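Local coordinates for protein oxalate biosynthetic component 1 (Burkholderia thailandensis, PDB 5IKY) that produces oxalate as a bifunctional serine hydrolase of the alpha/beta hydrolase class with additional lyase activity, in quorum sensing-dependent oxalogenesis, at residues 858-863 with 976-981; 983-988 with 1044-1049. All blocks are in the same frame, centred on the assembly; numbering follows the deposited sequence.

Contact 1 of 2, residues 858-863 with 976-981; sequences ALNADP and SAADIH
The last turn of helix 849-860 comes up against the loop that leaves strand 969-976, and the backbones are nearest at Asn860 and Asp979, whose CA atoms lie 5.9 Å apart. One hydrogen bond joins the two segments: the backbone N of Asp979 donates to OD1 of Asn860 at 3.0 Å, with an N-H...O angle of 156° and the donor tilted 24° from the amide plane. The Asn860 side chain reaches this N-H with CG beside its own backbone N and anti to its carbonyl carbon. Its amide also lies flat against the carboxylate of Asp979, the two planes only 9° apart although the side chains cross at about a right angle. Because the groups are stacked, ND2 of Asn860 and OD2 of Asp979 come within 3.4 Å without a hydrogen bond. Each is satisfied by another partner, ND2 by the carbonyl of Gly1003 and OD2 by the hydroxyl of Thr1005. The CB of Ala978 packs against OD1 of Asn860 at 4.0 Å. Further along, His981 turns its imidazole edge to the end of the helix, with CE1 3.3 Å from Leu859 O and the carbonyl of Asn860 also near the ring plane. Leu859 O accepts the backbone N-H of Asp862 at 3.2 Å. Gln942 of helix 937-955 grips the same loop, its OE1 taking His981 N-H and its NE2 donating to Asp979 O. Ala977 makes a backbone hydrogen bond to Ser935, at the sharp passage from strand 929-935 into helix 937-955. The contact packs the end of helix 849-860 onto the loop leaving the carboxyl end of strand 969-976, next to that strand-turn-helix passage, which is consistent with the nucleophile elbow of an alpha/beta hydrolase.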
loop_
_atom_site.group_PDB
_atom_site.type_symbol
_atom_site.label_atom_id
_atom_site.label_comp_id
_atom_site.label_asym_id
_atom_site.label_seq_id
_atom_site.Cartn_x
_atom_site.Cartn_y
_atom_site.Cartn_z
ATOM N N ALA A 858 10.126 26.985 3.222
ATOM C CA ALA A 858 10.675 28.149 2.539
ATOM C C ALA A 858 12.108 27.872 2.100
ATOM O O ALA A 858 12.550 28.345 1.053
ATOM C CB ALA A 858 10.617 29.375 3.436
ATOM N N LEU A 859 12.828 27.100 2.908
ATOM C CA LEU A 859 14.189 26.700 2.575
ATOM C C LEU A 859 14.174 25.770 1.369
ATOM O O LEU A 859 15.035 25.857 0.493
ATOM C CB LEU A 859 14.863 26.020 3.766
ATOM C CG LEU A 859 16.352 25.706 3.603
ATOM C CD1 LEU A 859 17.148 26.988 3.425
ATOM C CD2 LEU A 859 16.870 24.909 4.789
ATOM N N ASN A 860 13.187 24.879 1.336
ATOM C CA ASN A 860 12.977 23.997 0.192
ATOM C C ASN A 860 12.804 24.771 -1.109
ATOM O O ASN A 860 13.288 24.353 -2.161
ATOM C CB ASN A 860 11.747 23.113 0.415
ATOM C CG ASN A 860 12.038 21.898 1.272
ATOM O OD1 ASN A 860 13.107 21.778 1.869
ATOM N ND2 ASN A 860 11.076 20.988 1.338
ATOM N N ALA A 861 12.108 25.903 -1.023
ATOM C CA ALA A 861 11.748 26.686 -2.201
ATOM C C ALA A 861 12.822 27.699 -2.570
ATOM O O ALA A 861 12.621 28.531 -3.455
ATOM C CB ALA A 861 10.419 27.391 -1.975
ATOM N N ASP A 862 13.960 27.629 -1.888
ATOM C CA ASP A 862 15.067 28.539 -2.149
ATOM C C ASP A 862 16.057 27.910 -3.129
ATOM O O ASP A 862 16.760 26.963 -2.782
ATOM C CB ASP A 862 15.767 28.912 -0.841
ATOM C CG ASP A 862 16.691 30.104 -0.990
ATOM O OD1 ASP A 862 16.463 30.933 -1.896
ATOM O OD2 ASP A 862 17.645 30.212 -0.189
ATOM N N PRO A 863 16.105 28.434 -4.364
ATOM C CA PRO A 863 16.975 27.893 -5.416
ATOM C C PRO A 863 18.459 28.160 -5.158
ATOM O O PRO A 863 19.286 27.275 -5.377
ATOM C CB PRO A 863 16.497 28.627 -6.671
ATOM C CG PRO A 863 15.940 29.910 -6.162
ATOM C CD PRO A 863 15.318 29.587 -4.835
ATOM N N SER A 976 14.858 13.251 8.154
ATOM C CA SER A 976 15.047 14.559 7.539
ATOM C C SER A 976 13.719 15.110 7.030
ATOM O O SER A 976 13.129 14.569 6.095
ATOM C CB SER A 976 16.060 14.478 6.397
ATOM O OG SER A 976 17.314 14.020 6.867
ATOM N N ALA A 977 13.255 16.186 7.655
ATOM C CA ALA A 977 11.956 16.768 7.335
ATOM C C ALA A 977 12.081 17.923 6.345
ATOM O O ALA A 977 11.124 18.663 6.112
ATOM C CB ALA A 977 11.264 17.234 8.605
ATOM N N ALA A 978 13.267 18.070 5.766
ATOM C CA ALA A 978 13.517 19.104 4.772
ATOM C C ALA A 978 14.431 18.561 3.683
ATOM O O ALA A 978 15.204 17.633 3.922
ATOM C CB ALA A 978 14.128 20.340 5.421
ATOM N N ASP A 979 14.336 19.135 2.488
ATOM C CA ASP A 979 15.159 18.695 1.369
ATOM C C ASP A 979 16.633 18.978 1.611
ATOM O O ASP A 979 16.996 20.013 2.170
ATOM C CB ASP A 979 14.715 19.372 0.071
ATOM C CG ASP A 979 13.433 18.788 -0.485
ATOM O OD1 ASP A 979 13.115 17.625 -0.161
ATOM O OD2 ASP A 979 12.750 19.491 -1.261
ATOM N N ILE A 980 17.479 18.043 1.195
ATOM C CA ILE A 980 18.918 18.257 1.218
ATOM C C ILE A 980 19.369 18.760 -0.144
ATOM O O ILE A 980 19.371 18.013 -1.124
ATOM C CB ILE A 980 19.688 16.975 1.571
ATOM C CG1 ILE A 980 19.263 16.458 2.947
ATOM C CG2 ILE A 980 21.187 17.235 1.539
ATOM C CD1 ILE A 980 19.963 15.182 3.359
ATOM N N HIS A 981 19.733 20.035 -0.207
ATOM C CA HIS A 981 20.185 20.630 -1.455
ATOM C C HIS A 981 21.558 20.083 -1.815
ATOM O O HIS A 981 22.582 20.559 -1.323
ATOM C CB HIS A 981 20.212 22.150 -1.342
ATOM C CG HIS A 981 18.909 22.743 -0.905
ATOM N ND1 HIS A 981 17.987 23.252 -1.794
ATOM C CD2 HIS A 981 18.368 22.894 0.327
ATOM C CE1 HIS A 981 16.937 23.697 -1.127
ATOM N NE2 HIS A 981 17.143 23.492 0.162
#

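Contact 2 of 2, residues 983-988 with 1044-1049; sequences DWLGTS and GRQGKI
Leu985 and Gln1046 meet with their side chains at about a right angle, OE1 of the glutamine lying 3.3 Å from CG of the leucine. Gln1046 CG meanwhile rests on the carbonyl oxygen of Asp983. Next to this pair, Asp983 and Arg1045 cross obliquely, carboxylate and guanidinium planes 41° apart. Their charged ends do not touch, OD2 and NH1 being 5.2 Å apart; instead OD1 of Asp983 accepts the backbone N-H of Arg1045 at 3.3 Å, on its anti side and 31° out of the carboxylate plane, while Arg1045 CG packs on the same oxygen. Lys1048 runs extended as far as CD, then bends at chi3 (-92°), which sets CE 3.4 Å from Thr987 O and alongside Gly986. Beyond the bend, NZ makes a weak hydrogen bond to His981 O. Ser988 OG receives the N-H of Ile1049 at 3.1 Å and also touches Ile1049 CB. The type I turn from Gly1044 to Gly1047 has a weak Gly1047 N to Gly1044 O bond; with Gly1044 N also donating to Lys1048 O and phi positive at Gly1047, it fits a type I turn with a G1 beta bulge. It joins strands 1038-1043 and 1049-1054 as a hairpin, whose second strand runs parallel to strand 988-992. Helix 959-966 packs on Leu985 and Gln1046, helix 937-955 on Trp984 and Lys1048, and helix 1097-1103 on Ser988 and Ile1049.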
loop_
_atom_site.group_PDB
_atom_site.type_symbol
_atom_site.label_atom_id
_atom_site.label_comp_id
_atom_site.label_asym_id
_atom_site.label_seq_id
_atom_site.Cartn_x
_atom_site.Cartn_y
_atom_site.Cartn_z
ATOM N N ASP A 983 23.411 20.180 -4.443
ATOM C CA ASP A 983 24.343 20.981 -5.236
ATOM C C ASP A 983 24.825 22.245 -4.521
ATOM O O ASP A 983 25.487 23.086 -5.129
ATOM C CB ASP A 983 23.701 21.364 -6.571
ATOM C CG ASP A 983 23.503 20.171 -7.485
ATOM O OD1 ASP A 983 24.270 19.192 -7.357
ATOM O OD2 ASP A 983 22.583 20.211 -8.329
ATOM N N TRP A 984 24.501 22.377 -3.240
ATOM C CA TRP A 984 24.951 23.528 -2.463
ATOM C C TRP A 984 26.302 23.274 -1.802
ATOM O O TRP A 984 26.728 22.127 -1.658
ATOM C CB TRP A 984 23.929 23.892 -1.384
ATOM C CG TRP A 984 22.697 24.574 -1.884
ATOM C CD1 TRP A 984 22.342 24.787 -3.184
ATOM C CD2 TRP A 984 21.652 25.141 -1.085
ATOM N NE1 TRP A 984 21.138 25.447 -3.244
ATOM C CE2 TRP A 984 20.692 25.675 -1.968
ATOM C CE3 TRP A 984 21.430 25.241 0.293
ATOM C CZ2 TRP A 984 19.533 26.304 -1.520
ATOM C CZ3 TRP A 984 20.279 25.868 0.736
ATOM C CH2 TRP A 984 19.344 26.391 -0.167
ATOM N N LEU A 985 26.970 24.352 -1.405
ATOM C CA LEU A 985 28.143 24.254 -0.547
ATOM C C LEU A 985 27.696 23.962 0.879
ATOM O O LEU A 985 26.932 24.733 1.461
ATOM C CB LEU A 985 28.962 25.546 -0.583
ATOM C CG LEU A 985 30.079 25.673 -1.618
ATOM C CD1 LEU A 985 30.655 27.080 -1.596
ATOM C CD2 LEU A 985 31.166 24.645 -1.352
ATOM N N GLY A 986 28.159 22.853 1.445
ATOM C CA GLY A 986 27.763 22.510 2.795
ATOM C C GLY A 986 28.266 21.190 3.344
ATOM O O GLY A 986 29.079 20.502 2.728
ATOM N N THR A 987 27.758 20.843 4.522
ATOM C CA THR A 987 28.189 19.659 5.249
ATOM C C THR A 987 27.653 18.381 4.615
ATOM O O THR A 987 26.489 18.318 4.219
ATOM C CB THR A 987 27.729 19.721 6.720
ATOM O OG1 THR A 987 28.012 21.020 7.259
ATOM C CG2 THR A 987 28.431 18.661 7.550
ATOM N N SER A 988 28.505 17.365 4.519
ATOM C CA SER A 988 28.081 16.063 4.016
ATOM C C SER A 988 27.185 15.370 5.037
ATOM O O SER A 988 27.418 15.458 6.242
ATOM C CB SER A 988 29.289 15.189 3.683
ATOM O OG SER A 988 30.012 15.724 2.589
ATOM N N GLY A 1044 27.448 15.988 -4.915
ATOM C CA GLY A 1044 26.956 17.261 -5.402
ATOM C C GLY A 1044 27.955 17.990 -6.279
ATOM O O GLY A 1044 29.111 17.583 -6.391
ATOM N N ARG A 1045 27.500 19.073 -6.901
ATOM C CA ARG A 1045 28.348 19.886 -7.765
ATOM C C ARG A 1045 29.485 20.525 -6.977
ATOM O O ARG A 1045 30.579 20.728 -7.503
ATOM C CB ARG A 1045 27.519 20.972 -8.462
ATOM C CG ARG A 1045 26.528 20.446 -9.491
ATOM C CD ARG A 1045 27.078 20.555 -10.906
ATOM N NE ARG A 1045 27.045 21.928 -11.405
ATOM C CZ ARG A 1045 26.107 22.406 -12.218
ATOM N NH1 ARG A 1045 25.119 21.623 -12.629
ATOM N NH2 ARG A 1045 26.158 23.669 -12.621
ATOM N N GLN A 1046 29.220 20.835 -5.713
ATOM C CA GLN A 1046 30.206 21.499 -4.869
ATOM C C GLN A 1046 30.829 20.535 -3.864
ATOM O O GLN A 1046 31.314 20.949 -2.811
ATOM C CB GLN A 1046 29.570 22.684 -4.140
ATOM C CG GLN A 1046 28.661 23.533 -5.016
ATOM C CD GLN A 1046 29.224 24.916 -5.285
ATOM O OE1 GLN A 1046 30.320 25.251 -4.839
ATOM N NE2 GLN A 1046 28.469 25.728 -6.017
ATOM N N GLY A 1047 30.801 19.246 -4.189
ATOM C CA GLY A 1047 31.483 18.241 -3.392
ATOM C C GLY A 1047 30.720 17.712 -2.193
ATOM O O GLY A 1047 31.258 16.920 -1.417
ATOM N N LYS A 1048 29.473 18.140 -2.031
ATOM C CA LYS A 1048 28.652 17.651 -0.928
ATOM C C LYS A 1048 28.318 16.176 -1.128
ATOM O O LYS A 1048 27.961 15.754 -2.227
ATOM C CB LYS A 1048 27.366 18.473 -0.793
ATOM C CG LYS A 1048 26.434 17.974 0.306
ATOM C CD LYS A 1048 25.164 18.804 0.407
ATOM C CE LYS A 1048 25.314 19.935 1.415
ATOM N NZ LYS A 1048 24.023 20.642 1.653
ATOM N N ILE A 1049 28.446 15.393 -0.062
ATOM C CA ILE A 1049 28.166 13.964 -0.117
ATOM C C ILE A 1049 26.944 13.615 0.727
ATOM O O ILE A 1049 26.837 14.033 1.878
ATOM C CB ILE A 1049 29.373 13.132 0.367
ATOM C CG1 ILE A 1049 30.620 13.475 -0.449
ATOM C CG2 ILE A 1049 29.071 11.645 0.279
ATOM C CD1 ILE A 1049 31.856 12.717 -0.016
#

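Contact 1 closes along the chain before contact 2 opens, yet their centres are about 14 Å apart and both draw on the single loop between strands 969-976 and 988-992. Its first part meets the end of helix 849-860, its later part the hairpin turn at the edge of the mixed sheet. Trp984 bridges them: its ring stacks with His981, and its NE1 makes a weak hydrogen bond to Pro863 O. Helix 937-955 touches both contacts through Gln942. Together they tie a helix and the edge hairpin to one connection within the C-terminal alpha/beta hydrolase region, away from the magnesium site formed by His227 and Glu477.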